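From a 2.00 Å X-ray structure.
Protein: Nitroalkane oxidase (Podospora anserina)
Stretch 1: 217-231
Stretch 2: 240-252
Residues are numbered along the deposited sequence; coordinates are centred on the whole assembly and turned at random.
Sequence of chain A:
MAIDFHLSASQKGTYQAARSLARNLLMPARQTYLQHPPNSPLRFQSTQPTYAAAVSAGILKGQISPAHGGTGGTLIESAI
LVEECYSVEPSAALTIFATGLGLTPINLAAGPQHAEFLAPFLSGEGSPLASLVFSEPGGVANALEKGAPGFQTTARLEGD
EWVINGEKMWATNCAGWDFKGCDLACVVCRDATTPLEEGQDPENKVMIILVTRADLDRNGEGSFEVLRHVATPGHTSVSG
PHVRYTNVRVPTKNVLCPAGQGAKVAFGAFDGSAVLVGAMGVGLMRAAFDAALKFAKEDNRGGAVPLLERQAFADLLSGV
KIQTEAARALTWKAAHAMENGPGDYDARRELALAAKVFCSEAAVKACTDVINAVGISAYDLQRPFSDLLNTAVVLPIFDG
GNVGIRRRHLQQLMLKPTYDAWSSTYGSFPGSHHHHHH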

# COMPACT_ATOMS: atom_id res chain seq x y z
N ASP A 217 -33.34 8.02 37.84
CA ASP A 217 -34.46 7.46 38.60
C ASP A 217 -35.29 8.59 39.21
O ASP A 217 -36.51 8.53 39.26
CB ASP A 217 -33.97 6.55 39.73
CG ASP A 217 -33.34 5.25 39.24
OD1 ASP A 217 -33.50 4.90 38.04
OD2 ASP A 217 -32.69 4.58 40.07
N ARG A 218 -34.60 9.62 39.67
CA ARG A 218 -35.27 10.76 40.29
C ARG A 218 -36.14 11.48 39.26
O ARG A 218 -37.27 11.90 39.56
CB ARG A 218 -34.23 11.71 40.90
CG ARG A 218 -34.80 13.02 41.43
CD ARG A 218 -33.71 13.82 42.14
NE ARG A 218 -32.51 13.97 41.31
CZ ARG A 218 -32.39 14.86 40.33
NH1 ARG A 218 -33.40 15.67 40.05
NH2 ARG A 218 -31.27 14.92 39.63
N ASN A 219 -35.63 11.61 38.04
CA ASN A 219 -36.37 12.23 36.95
C ASN A 219 -37.57 11.42 36.44
O ASN A 219 -38.42 11.97 35.74
CB ASN A 219 -35.44 12.58 35.79
CG ASN A 219 -34.69 13.86 36.03
OD1 ASN A 219 -35.19 14.94 35.73
ND2 ASN A 219 -33.48 13.74 36.57
N GLY A 220 -37.61 10.13 36.75
CA GLY A 220 -38.77 9.30 36.46
C GLY A 220 -38.88 8.71 35.06
O GLY A 220 -38.02 8.92 34.21
N GLU A 221 -39.98 7.99 34.82
CA GLU A 221 -40.19 7.27 33.55
C GLU A 221 -40.03 8.18 32.34
O GLU A 221 -40.48 9.33 32.34
CB GLU A 221 -41.58 6.63 33.50
CG GLU A 221 -41.97 5.84 34.74
CD GLU A 221 -43.39 5.30 34.64
OE1 GLU A 221 -43.93 4.83 35.67
OE2 GLU A 221 -43.97 5.34 33.52
N GLY A 222 -39.40 7.65 31.29
CA GLY A 222 -39.25 8.40 30.06
C GLY A 222 -38.02 9.29 30.00
O GLY A 222 -37.70 9.82 28.94
N SER A 223 -37.33 9.46 31.12
CA SER A 223 -36.15 10.33 31.15
C SER A 223 -34.94 9.70 30.42
O SER A 223 -34.09 10.42 29.88
CB SER A 223 -35.77 10.71 32.59
OG SER A 223 -35.11 9.63 33.25
N PHE A 224 -34.85 8.37 30.44
CA PHE A 224 -33.82 7.66 29.68
C PHE A 224 -34.46 6.51 28.93
O PHE A 224 -35.27 5.77 29.49
CB PHE A 224 -32.71 7.13 30.60
CG PHE A 224 -31.58 6.44 29.87
CD1 PHE A 224 -31.57 5.06 29.71
CD2 PHE A 224 -30.52 7.17 29.33
CE1 PHE A 224 -30.54 4.41 29.02
CE2 PHE A 224 -29.47 6.53 28.65
CZ PHE A 224 -29.49 5.15 28.49
N GLU A 225 -34.12 6.36 27.66
CA GLU A 225 -34.67 5.26 26.87
C GLU A 225 -33.66 4.72 25.87
O GLU A 225 -32.99 5.49 25.19
CB GLU A 225 -35.94 5.70 26.13
CG GLU A 225 -36.72 4.53 25.48
CD GLU A 225 -37.86 4.99 24.58
OE1 GLU A 225 -38.27 6.17 24.68
OE2 GLU A 225 -38.35 4.18 23.75
N VAL A 226 -33.54 3.40 25.80
CA VAL A 226 -32.81 2.77 24.72
C VAL A 226 -33.72 2.70 23.49
O VAL A 226 -34.79 2.10 23.53
CB VAL A 226 -32.32 1.36 25.10
CG1 VAL A 226 -31.71 0.65 23.89
CG2 VAL A 226 -31.32 1.46 26.26
N LEU A 227 -33.31 3.35 22.41
CA LEU A 227 -34.10 3.36 21.18
C LEU A 227 -33.80 2.15 20.32
O LEU A 227 -34.70 1.55 19.76
CB LEU A 227 -33.86 4.64 20.38
CG LEU A 227 -34.20 5.97 21.07
CD1 LEU A 227 -33.93 7.13 20.13
CD2 LEU A 227 -35.67 5.96 21.52
N ARG A 228 -32.51 1.80 20.20
CA ARG A 228 -32.12 0.65 19.39
C ARG A 228 -30.80 0.10 19.85
O ARG A 228 -29.83 0.85 20.03
CB ARG A 228 -32.03 1.02 17.90
CG ARG A 228 -31.49 -0.10 17.03
CD ARG A 228 -31.57 0.22 15.53
NE ARG A 228 -30.62 1.24 15.10
CZ ARG A 228 -29.45 0.98 14.52
NH1 ARG A 228 -29.07 -0.27 14.32
NH2 ARG A 228 -28.65 1.98 14.15
N HIS A 229 -30.77 -1.22 20.07
CA HIS A 229 -29.52 -1.92 20.31
C HIS A 229 -28.84 -2.11 18.96
O HIS A 229 -29.48 -2.55 18.00
CB HIS A 229 -29.76 -3.29 20.97
CG HIS A 229 -30.30 -3.21 22.36
ND1 HIS A 229 -29.50 -2.93 23.46
CD2 HIS A 229 -31.55 -3.40 22.85
CE1 HIS A 229 -30.25 -2.93 24.55
NE2 HIS A 229 -31.50 -3.21 24.21
N VAL A 230 -27.55 -1.80 18.90
CA VAL A 230 -26.79 -1.85 17.65
C VAL A 230 -25.99 -3.14 17.58
O VAL A 230 -25.14 -3.41 18.43
CB VAL A 230 -25.81 -0.64 17.54
CG1 VAL A 230 -25.12 -0.62 16.18
CG2 VAL A 230 -26.55 0.68 17.80
N ALA A 231 -26.27 -3.95 16.56
CA ALA A 231 -25.55 -5.19 16.32
C ALA A 231 -24.27 -4.87 15.52
O ALA A 231 -24.30 -4.12 14.55
CB ALA A 231 -26.44 -6.18 15.55
N GLY A 240 -23.32 -0.10 23.25
CA GLY A 240 -23.31 1.34 23.08
C GLY A 240 -24.50 1.75 22.23
O GLY A 240 -24.34 2.12 21.07
N PRO A 241 -25.71 1.64 22.80
CA PRO A 241 -26.93 1.76 22.00
C PRO A 241 -27.29 3.19 21.58
O PRO A 241 -26.71 4.17 22.05
CB PRO A 241 -28.01 1.19 22.94
CG PRO A 241 -27.43 1.40 24.32
CD PRO A 241 -25.97 1.19 24.17
N HIS A 242 -28.25 3.29 20.66
CA HIS A 242 -28.85 4.57 20.33
C HIS A 242 -29.84 4.84 21.46
O HIS A 242 -30.76 4.03 21.68
CB HIS A 242 -29.55 4.47 18.97
CG HIS A 242 -30.24 5.73 18.54
ND1 HIS A 242 -31.05 5.79 17.43
CD2 HIS A 242 -30.25 6.98 19.08
CE1 HIS A 242 -31.52 7.01 17.29
NE2 HIS A 242 -31.05 7.75 18.28
N VAL A 243 -29.64 5.94 22.19
CA VAL A 243 -30.44 6.22 23.40
C VAL A 243 -30.97 7.63 23.36
O VAL A 243 -30.54 8.44 22.54
CB VAL A 243 -29.61 6.06 24.69
CG1 VAL A 243 -29.02 4.67 24.78
CG2 VAL A 243 -28.48 7.14 24.76
N ARG A 244 -31.92 7.94 24.25
CA ARG A 244 -32.46 9.30 24.35
C ARG A 244 -32.58 9.76 25.81
O ARG A 244 -33.13 9.06 26.66
CB ARG A 244 -33.83 9.41 23.65
CG ARG A 244 -34.42 10.83 23.68
CD ARG A 244 -35.84 10.88 23.08
NE ARG A 244 -35.87 10.59 21.65
CZ ARG A 244 -36.76 9.78 21.07
NH1 ARG A 244 -37.70 9.18 21.79
NH2 ARG A 244 -36.70 9.57 19.76
N TYR A 245 -32.02 10.93 26.08
CA TYR A 245 -32.21 11.63 27.35
C TYR A 245 -33.33 12.65 27.14
O TYR A 245 -33.24 13.50 26.26
CB TYR A 245 -30.92 12.37 27.73
CG TYR A 245 -29.76 11.44 28.00
CD1 TYR A 245 -28.86 11.11 27.00
CD2 TYR A 245 -29.57 10.88 29.25
CE1 TYR A 245 -27.80 10.23 27.25
CE2 TYR A 245 -28.52 10.01 29.51
CZ TYR A 245 -27.64 9.70 28.50
OH TYR A 245 -26.60 8.83 28.77
N THR A 246 -34.39 12.57 27.94
CA THR A 246 -35.48 13.53 27.83
C THR A 246 -35.74 14.29 29.12
O THR A 246 -36.03 13.69 30.15
CB THR A 246 -36.79 12.84 27.43
OG1 THR A 246 -36.59 12.15 26.20
CG2 THR A 246 -37.90 13.89 27.24
N ASN A 247 -35.64 15.62 29.04
CA ASN A 247 -35.78 16.50 30.20
C ASN A 247 -35.15 15.96 31.48
O ASN A 247 -35.79 15.87 32.53
CB ASN A 247 -37.25 16.87 30.42
CG ASN A 247 -37.77 17.82 29.35
OD1 ASN A 247 -38.92 17.71 28.92
ND2 ASN A 247 -36.92 18.73 28.89
N VAL A 248 -33.87 15.60 31.37
CA VAL A 248 -33.12 15.11 32.51
C VAL A 248 -32.59 16.30 33.29
O VAL A 248 -31.70 17.01 32.82
CB VAL A 248 -31.94 14.23 32.06
CG1 VAL A 248 -31.09 13.84 33.28
CG2 VAL A 248 -32.45 12.98 31.33
N ARG A 249 -33.11 16.50 34.50
CA ARG A 249 -32.72 17.65 35.29
C ARG A 249 -31.71 17.27 36.37
O ARG A 249 -31.92 16.31 37.11
CB ARG A 249 -33.95 18.29 35.94
CG ARG A 249 -35.00 18.73 34.92
CD ARG A 249 -36.17 19.48 35.58
NE ARG A 249 -37.04 20.10 34.58
CZ ARG A 249 -37.97 19.44 33.89
NH1 ARG A 249 -38.15 18.14 34.08
NH2 ARG A 249 -38.73 20.09 32.99
N VAL A 250 -30.63 18.03 36.45
CA VAL A 250 -29.62 17.77 37.47
C VAL A 250 -29.19 19.06 38.16
O VAL A 250 -29.25 20.15 37.58
CB VAL A 250 -28.37 17.07 36.86
CG1 VAL A 250 -28.76 15.72 36.26
CG2 VAL A 250 -27.70 17.96 35.82
N PRO A 251 -28.76 18.94 39.42
CA PRO A 251 -28.31 20.12 40.17
C PRO A 251 -26.98 20.62 39.62
O PRO A 251 -26.31 19.94 38.82
CB PRO A 251 -28.19 19.59 41.60
CG PRO A 251 -27.93 18.11 41.44
CD PRO A 251 -28.71 17.70 40.21
N THR A 252 -26.59 21.81 40.04
CA THR A 252 -25.42 22.45 39.46
C THR A 252 -24.12 21.75 39.85
O THR A 252 -23.12 21.86 39.14
CB THR A 252 -25.36 23.95 39.81
OG1 THR A 252 -25.37 24.09 41.24
CG2 THR A 252 -26.56 24.68 39.21
O HOH W 1 -35.77 9.50 26.96
O HOH W 2 -37.56 8.56 24.98
O HOH W 3 -31.46 3.87 15.56
O HOH W 4 -23.41 -1.87 20.77

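Strands 224-228 and 242-246 run antiparallel, their axes 152° apart in direction and 4.5 Å at closest approach. E225 and R244 form a hydrogen-bonded pair, with E225 N to R244 O at 3.0 Å and R244 N to E225 O at 2.8 Å; T246 N extends the ladder to S223 O at 2.9 Å. Between V226 and R228 the register slips by one residue, a beta bulge: H242 O accepts from both L227 N (2.7 Å) and R228 N (3.2 Å), while H242 N returns to R228 O at 3.0 Å.

The bulge turns L227 toward the partner strand, where its CD1 lies over the H242 ring, 3.7 Å from the centroid, and over the R244 guanidinium. One sheet face is apolar: the F224 edge meets the Y245 face, with F224 CZ 3.8 Å from V243 CG1, and V226 CG2 packs against V243 CG1 at 4.2 Å. On the polar face E225 OE1 and R244 NH1, 4.2 Å apart, form no salt bridge but share a water; another links R228 NE to H242 ND1.

Beyond the corner at N247, N219 reads the backbone of R249 with both ends of its amide: OD1 accepts from R249 N at 2.9 Å, and ND2 donates to R249 O at 3.1 Å. R218 NH2 adds a bond to R249 O at 3.0 Å.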